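Local structure of formyltransferase (Francisella tularensis subsp. tularensis, 4NV1) at residues D18-I23 against V31-S36; S73-Q78 against K156-L161. The protein belongs to the formyltransferase family and pairs a Rossmann-like N-terminal domain with a smaller C-terminal domain of the kind that mediates dimerisation in N-formyltransferases. All coordinates share one frame; numbering follows the deposited sequence.

Strand 4-9 comes first and leads into helix 13-24. Interaction 1 closes the short return from that helix to strand 29-35, with only seven residues between its segments. The chain then builds strand 70-74, which also joins the main sheet. Interaction 2 opens there and closes on helix 147-170, with 77 residues between its segments. The two contacts follow in series and neither encloses the other. The centres of interaction 1 and interaction 2 are about 11 Å apart. They touch where S36 packs on Q78 and where D18 meets V159. Interaction 1 ties a helix to the sheet, and interaction 2 ties the ligand pocket to helix 147-170.

Interaction 1. Residues D18-I23 against V31-S36; sequences DFKNII and VDYFCS
Y33 meets K20 and I23 where helix 13-24 packs on strand 29-35. This is the helix-to-strand half of a beta-alpha-beta unit that starts with strand 4-9. The axes of helix segment 18-23 and strand segment 31-35 run nearly antiparallel, at 175°, and approach to 11.1 Å. The tyrosine ring bridges this gap. Its hydroxyl reaches the helix backbone, and Y33 OH lies 3.3 Å from K20 CA. I23 CD1 lies 3.9 Å from Y33 OH, the two side chains coming from opposite directions. The K20 chain passes the ring obliquely. K20 CD is 3.7 Å from Y33 CE1, and K20 NZ is 3.5 Å from Y33 CD1. CG of K20 sits beside its own backbone N (chi1 -84°), and the bend at chi2 (-90°) turns the chain past the tyrosine. The ammonium group has its main partner elsewhere, in a salt bridge to E51. F19 CB approaches the Y33 ring at its edge. The F19 ring turns away from the strand and stacks on F162 of helix 147-170. V31 lies two residues before Y33 on the strand. V31 CG2 sits over one face of the Y33 ring, 3.6 Å above the plane and toward the rim. Both V31 and Y33 also pack on V8 of strand 4-9, so the helix and two strands share this core. I23 closes the far end of the contact: its CG2 lies 4.0 Å from V31 CG1.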
loop_
_atom_site.group_PDB
_atom_site.type_symbol
_atom_site.label_atom_id
_atom_site.label_comp_id
_atom_site.label_asym_id
_atom_site.label_seq_id
_atom_site.Cartn_x
_atom_site.Cartn_y
_atom_site.Cartn_z
ATOM N N ASP A 18 -7.629 2.219 -29.322
ATOM C CA ASP A 18 -7.224 3.574 -29.787
ATOM C C ASP A 18 -6.842 3.664 -31.272
ATOM O O ASP A 18 -7.359 4.511 -32.031
ATOM C CB ASP A 18 -6.138 4.137 -28.886
ATOM C CG ASP A 18 -6.691 4.581 -27.520
ATOM O OD1 ASP A 18 -7.919 4.784 -27.407
ATOM O OD2 ASP A 18 -5.925 4.736 -26.539
ATOM N N PHE A 19 -6.005 2.720 -31.676
ATOM C CA PHE A 19 -5.635 2.583 -33.052
ATOM C C PHE A 19 -6.811 2.476 -34.001
ATOM O O PHE A 19 -6.893 3.226 -34.996
ATOM C CB PHE A 19 -4.688 1.401 -33.213
ATOM C CG PHE A 19 -3.276 1.742 -32.885
ATOM C CD1 PHE A 19 -2.980 2.552 -31.766
ATOM C CD2 PHE A 19 -2.254 1.349 -33.734
ATOM C CE1 PHE A 19 -1.674 2.891 -31.437
ATOM C CE2 PHE A 19 -0.947 1.655 -33.397
ATOM C CZ PHE A 19 -0.659 2.434 -32.268
ATOM N N LYS A 20 -7.742 1.572 -33.686
ATOM C CA LYS A 20 -8.934 1.363 -34.525
ATOM C C LYS A 20 -9.583 2.700 -34.793
ATOM O O LYS A 20 -10.034 3.043 -35.890
ATOM C CB LYS A 20 -9.976 0.509 -33.792
ATOM C CG LYS A 20 -9.787 -0.989 -33.869
ATOM C CD LYS A 20 -10.493 -1.613 -35.066
ATOM C CE LYS A 20 -10.676 -3.090 -34.734
ATOM N NZ LYS A 20 -10.654 -4.045 -35.868
ATOM N N ASN A 21 -9.678 3.408 -33.683
ATOM C CA ASN A 21 -10.211 4.745 -33.657
ATOM C C ASN A 21 -9.499 5.751 -34.544
ATOM O O ASN A 21 -10.084 6.394 -35.419
ATOM C CB ASN A 21 -10.086 5.242 -32.234
ATOM C CG ASN A 21 -11.341 5.889 -31.808
ATOM O OD1 ASN A 21 -11.617 7.015 -32.213
ATOM N ND2 ASN A 21 -12.163 5.135 -31.092
ATOM N N ILE A 22 -8.213 5.912 -34.269
ATOM C CA ILE A 22 -7.391 6.793 -35.103
ATOM C C ILE A 22 -7.336 6.299 -36.552
ATOM O O ILE A 22 -7.603 7.077 -37.456
ATOM C CB ILE A 22 -5.982 6.878 -34.507
ATOM C CG1 ILE A 22 -6.087 7.618 -33.173
ATOM C CG2 ILE A 22 -4.994 7.514 -35.490
ATOM C CD1 ILE A 22 -5.070 7.100 -32.214
ATOM N N ILE A 23 -6.971 5.044 -36.783
ATOM C CA ILE A 23 -6.776 4.553 -38.138
ATOM C C ILE A 23 -8.060 4.438 -38.949
ATOM O O ILE A 23 -8.085 4.895 -40.094
ATOM C CB ILE A 23 -6.029 3.232 -38.194
ATOM C CG1 ILE A 23 -4.648 3.384 -37.589
ATOM C CG2 ILE A 23 -5.770 2.781 -39.626
ATOM C CD1 ILE A 23 -4.078 2.040 -37.182
ATOM N N VAL A 31 -6.714 -2.017 -43.157
ATOM C CA VAL A 31 -5.839 -2.477 -42.082
ATOM C C VAL A 31 -6.293 -3.834 -41.537
ATOM O O VAL A 31 -7.448 -3.918 -41.161
ATOM C CB VAL A 31 -5.771 -1.403 -40.962
ATOM C CG1 VAL A 31 -7.135 -0.861 -40.579
ATOM C CG2 VAL A 31 -5.185 -1.983 -39.706
ATOM N N ASP A 32 -5.410 -4.832 -41.465
ATOM C CA ASP A 32 -5.621 -6.030 -40.651
ATOM C C ASP A 32 -4.895 -5.979 -39.316
ATOM O O ASP A 32 -3.755 -5.549 -39.245
ATOM C CB ASP A 32 -5.132 -7.279 -41.391
ATOM C CG ASP A 32 -5.748 -7.395 -42.774
ATOM O OD1 ASP A 32 -6.904 -6.968 -42.880
ATOM O OD2 ASP A 32 -5.081 -7.790 -43.754
ATOM N N TYR A 33 -5.533 -6.494 -38.268
ATOM C CA TYR A 33 -4.982 -6.491 -36.927
ATOM C C TYR A 33 -4.687 -7.903 -36.482
ATOM O O TYR A 33 -5.548 -8.792 -36.554
ATOM C CB TYR A 33 -5.985 -5.871 -35.951
ATOM C CG TYR A 33 -6.288 -4.425 -36.155
ATOM C CD1 TYR A 33 -7.356 -4.030 -36.927
ATOM C CD2 TYR A 33 -5.513 -3.419 -35.549
ATOM C CE1 TYR A 33 -7.660 -2.696 -37.133
ATOM C CE2 TYR A 33 -5.837 -2.082 -35.744
ATOM C CZ TYR A 33 -6.892 -1.706 -36.547
ATOM O OH TYR A 33 -7.192 -0.358 -36.790
ATOM N N PHE A 34 -3.492 -8.107 -35.957
ATOM C CA PHE A 34 -3.092 -9.364 -35.367
ATOM C C PHE A 34 -2.660 -9.170 -33.924
ATOM O O PHE A 34 -2.188 -8.115 -33.488
ATOM C CB PHE A 34 -1.897 -9.946 -36.099
ATOM C CG PHE A 34 -2.103 -10.079 -37.576
ATOM C CD1 PHE A 34 -1.700 -9.070 -38.445
ATOM C CD2 PHE A 34 -2.671 -11.241 -38.113
ATOM C CE1 PHE A 34 -1.862 -9.195 -39.831
ATOM C CE2 PHE A 34 -2.810 -11.379 -39.501
ATOM C CZ PHE A 34 -2.401 -10.345 -40.359
ATOM N N CYS A 35 -2.769 -10.271 -33.208
ATOM C CA CYS A 35 -2.375 -10.380 -31.821
ATOM C C CYS A 35 -1.645 -11.699 -31.659
ATOM O O CYS A 35 -1.327 -12.368 -32.638
ATOM C CB CYS A 35 -3.629 -10.348 -30.971
ATOM S SG CYS A 35 -4.635 -11.840 -31.095
ATOM N N SER A 36 -1.325 -12.069 -30.430
ATOM C CA SER A 36 -0.563 -13.288 -30.224
ATOM C C SER A 36 -1.490 -14.403 -29.710
ATOM O O SER A 36 -2.669 -14.177 -29.363
ATOM C CB SER A 36 0.635 -13.034 -29.301
ATOM O OG SER A 36 0.871 -14.141 -28.447
#

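Interaction 2. Residues S73-Q78 against K156-L161. With 0FX (dTDP-4-amino-4,6-dideoxyglucose), chain I.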
loop_
_atom_site.group_PDB
_atom_site.type_symbol
_atom_site.label_atom_id
_atom_site.label_comp_id
_atom_site.label_asym_id
_atom_site.label_seq_id
_atom_site.Cartn_x
_atom_site.Cartn_y
_atom_site.Cartn_z
ATOM N N SER A 73 3.828 -2.265 -34.755
ATOM C CA SER A 73 3.863 -2.997 -33.480
ATOM C C SER A 73 3.563 -2.041 -32.334
ATOM O O SER A 73 4.177 -0.967 -32.178
ATOM C CB SER A 73 5.219 -3.686 -33.255
ATOM O OG SER A 73 5.196 -4.357 -32.004
ATOM N N CYS A 74 2.579 -2.374 -31.520
ATOM C CA CYS A 74 2.384 -1.553 -30.325
ATOM C C CYS A 74 1.918 -2.429 -29.189
ATOM O O CYS A 74 0.785 -2.929 -29.219
ATOM C CB CYS A 74 1.400 -0.417 -30.605
ATOM S SG CYS A 74 1.250 0.750 -29.217
ATOM N N HIS A 75 2.836 -2.672 -28.265
ATOM C CA HIS A 75 2.550 -3.420 -27.026
ATOM C C HIS A 75 2.212 -4.864 -27.431
ATOM O O HIS A 75 1.117 -5.323 -27.261
ATOM C CB HIS A 75 1.417 -2.795 -26.240
ATOM C CG HIS A 75 1.835 -1.600 -25.445
ATOM N ND1 HIS A 75 2.235 -1.692 -24.127
ATOM C CD2 HIS A 75 1.893 -0.288 -25.769
ATOM C CE1 HIS A 75 2.489 -0.489 -23.663
ATOM N NE2 HIS A 75 2.265 0.381 -24.632
ATOM N N SER A 76 3.176 -5.501 -28.053
ATOM C CA SER A 76 2.952 -6.653 -28.880
ATOM C C SER A 76 3.788 -7.586 -28.076
ATOM O O SER A 76 4.963 -7.239 -27.882
ATOM C CB SER A 76 3.662 -6.500 -30.232
ATOM O OG SER A 76 4.037 -7.749 -30.815
ATOM N N LYS A 77 3.259 -8.762 -27.736
ATOM C CA LYS A 77 4.117 -9.788 -27.113
ATOM C C LYS A 77 5.312 -10.254 -27.961
ATOM O O LYS A 77 6.254 -10.847 -27.424
ATOM C CB LYS A 77 3.290 -11.002 -26.660
ATOM C CG LYS A 77 2.250 -10.719 -25.581
ATOM C CD LYS A 77 1.332 -11.927 -25.375
ATOM C CE LYS A 77 0.310 -11.789 -24.254
ATOM N NZ LYS A 77 0.931 -11.266 -23.004
ATOM N N GLN A 78 5.294 -10.059 -29.280
ATOM C CA GLN A 78 6.289 -10.730 -30.153
ATOM C C GLN A 78 7.172 -9.796 -30.971
ATOM O O GLN A 78 6.724 -8.717 -31.354
ATOM C CB GLN A 78 5.604 -11.639 -31.190
ATOM C CG GLN A 78 4.266 -12.229 -30.774
ATOM C CD GLN A 78 3.607 -13.124 -31.812
ATOM O OE1 GLN A 78 4.252 -13.961 -32.462
ATOM N NE2 GLN A 78 2.313 -12.946 -31.977
ATOM N N LYS A 156 -0.801 6.851 -22.672
ATOM C CA LYS A 156 -1.443 8.011 -23.237
ATOM C C LYS A 156 -0.540 8.901 -24.104
ATOM O O LYS A 156 -0.962 9.466 -25.121
ATOM C CB LYS A 156 -1.915 8.832 -22.050
ATOM C CG LYS A 156 -2.817 9.993 -22.387
ATOM C CD LYS A 156 -3.793 10.233 -21.240
ATOM C CE LYS A 156 -4.517 8.944 -20.833
ATOM N NZ LYS A 156 -4.476 8.654 -19.359
ATOM N N LYS A 157 0.729 9.030 -23.744
ATOM C CA LYS A 157 1.628 9.844 -24.576
ATOM C C LYS A 157 1.831 9.119 -25.922
ATOM O O LYS A 157 1.762 9.696 -26.999
ATOM C CB LYS A 157 2.941 10.054 -23.822
ATOM C CG LYS A 157 3.984 10.852 -24.601
ATOM C CD LYS A 157 3.473 12.260 -24.896
ATOM C CE LYS A 157 3.341 13.095 -23.651
ATOM N NZ LYS A 157 2.495 14.260 -23.999
ATOM N N GLU A 158 2.007 7.816 -25.849
ATOM C CA GLU A 158 2.120 6.951 -27.006
ATOM C C GLU A 158 1.040 7.215 -27.990
ATOM O O GLU A 158 1.384 7.448 -29.117
ATOM C CB GLU A 158 2.018 5.483 -26.684
ATOM C CG GLU A 158 3.278 4.817 -26.150
ATOM C CD GLU A 158 2.995 3.365 -25.779
ATOM O OE1 GLU A 158 2.231 3.181 -24.795
ATOM O OE2 GLU A 158 3.524 2.414 -26.425
ATOM N N VAL A 159 -0.223 7.141 -27.557
ATOM C CA VAL A 159 -1.384 7.388 -28.413
ATOM C C VAL A 159 -1.523 8.823 -28.950
ATOM O O VAL A 159 -1.835 9.060 -30.133
ATOM C CB VAL A 159 -2.650 6.935 -27.682
ATOM C CG1 VAL A 159 -3.856 7.341 -28.478
ATOM C CG2 VAL A 159 -2.619 5.417 -27.532
ATOM N N GLU A 160 -1.189 9.790 -28.110
ATOM C CA GLU A 160 -1.068 11.168 -28.561
ATOM C C GLU A 160 0.051 11.411 -29.585
ATOM O O GLU A 160 -0.143 12.097 -30.594
ATOM C CB GLU A 160 -0.964 12.068 -27.333
ATOM C CG GLU A 160 -0.684 13.501 -27.709
ATOM C CD GLU A 160 0.019 14.283 -26.606
ATOM O OE1 GLU A 160 0.200 15.489 -26.858
ATOM O OE2 GLU A 160 0.418 13.734 -25.547
ATOM N N LEU A 161 1.191 10.756 -29.416
ATOM C CA LEU A 161 2.269 10.898 -30.392
ATOM C C LEU A 161 1.927 10.192 -31.711
ATOM O O LEU A 161 2.162 10.693 -32.783
ATOM C CB LEU A 161 3.591 10.376 -29.876
ATOM C CG LEU A 161 4.187 11.126 -28.684
ATOM C CD1 LEU A 161 5.533 10.521 -28.407
ATOM C CD2 LEU A 161 4.513 12.601 -28.880
HETATM O O4P 0FX I . 2.998 -3.701 -22.119
HETATM P P2 0FX I . 1.882 -4.762 -22.302
HETATM O O3P 0FX I . 0.398 -4.511 -22.457
HETATM O O1G 0FX I . 2.465 -6.143 -22.834
HETATM C C1G 0FX I . 2.963 -6.269 -24.145
HETATM C C2G 0FX I . 3.474 -7.699 -24.092
HETATM O O2G 0FX I . 2.560 -8.562 -23.408
HETATM C C3G 0FX I . 4.818 -7.785 -23.395
HETATM O O3G 0FX I . 5.209 -9.155 -23.630
HETATM C C4G 0FX I . 5.755 -6.723 -24.002
HETATM N N4A 0FX I . 7.107 -6.790 -23.468
HETATM C C5G 0FX I . 5.214 -5.296 -23.852
HETATM C C6G 0FX I . 6.131 -4.275 -24.514
HETATM O O5G 0FX I . 3.931 -5.266 -24.480
HETATM O OPP 0FX I . 1.362 -5.543 -21.013
HETATM P P 0FX I . 2.040 -6.221 -19.754
HETATM O O1P 0FX I . 2.726 -7.550 -19.994
HETATM O O2P 0FX I . 0.798 -5.942 -18.917
HETATM O O5 0FX I . 3.061 -5.187 -19.053
HETATM C C5 0FX I . 2.549 -3.898 -18.694
HETATM C C4 0FX I . 3.144 -3.395 -17.391
HETATM O O4 0FX I . 2.576 -4.110 -16.309
HETATM C C3 0FX I . 4.625 -3.564 -17.228
HETATM O O3 0FX I . 5.365 -2.405 -17.642
HETATM C C2 0FX I . 4.800 -3.633 -15.710
HETATM C C1 0FX I . 3.497 -4.293 -15.258
HETATM N N11 0FX I . 3.755 -5.689 -14.889
HETATM C C61 0FX I . 3.625 -6.661 -15.817
HETATM C C51 0FX I . 3.886 -7.972 -15.478
HETATM C C5A 0FX I . 3.825 -9.148 -16.432
HETATM C C21 0FX I . 4.111 -5.979 -13.622
HETATM O O21 0FX I . 4.203 -5.035 -12.663
HETATM N N31 0FX I . 4.321 -7.236 -13.218
HETATM C C41 0FX I . 4.199 -8.196 -14.160
HETATM O O41 0FX I . 4.442 -9.470 -13.872
#
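The pocket for dTDP-4-amino-4,6-dideoxyglucose is lined in part by H75, S76 and K77, which follow strand 70-74. H75 links this pocket to helix 147-170 through E158. H75 NE2 donates a hydrogen bond of 2.8 Å to E158 OE1, nearly straight at 165°. The acceptor lies almost in the imidazole plane and uses its syn lone pair. The carboxylate is turned 55° from the ring. Beyond CG the E158 chain is extended (chi2 176°), which carries its carboxylate from the helix to the histidine. The second nitrogen of the ring serves the ligand: H75 ND1 donates to ligand O4P at 2.9 Å. C74 SG adds a looser contact, 4.0 Å from E158 OE2. K77 NZ makes a hydrogen bond of 3.2 Å to O2G of the ligand sugar. N222 and Q107 also hydrogen-bond the ligand. The E158 side chain also packs on P95 and on A119 of strand 117-123. Hydrogen bonds at its two nitrogens hold H75 between E158 and the ligand, which would limit rotation of the ring. E158, which touches H75 but not the ligand, is thus placed as a second-shell residue and probably helps to orient the histidine toward the diphosphate.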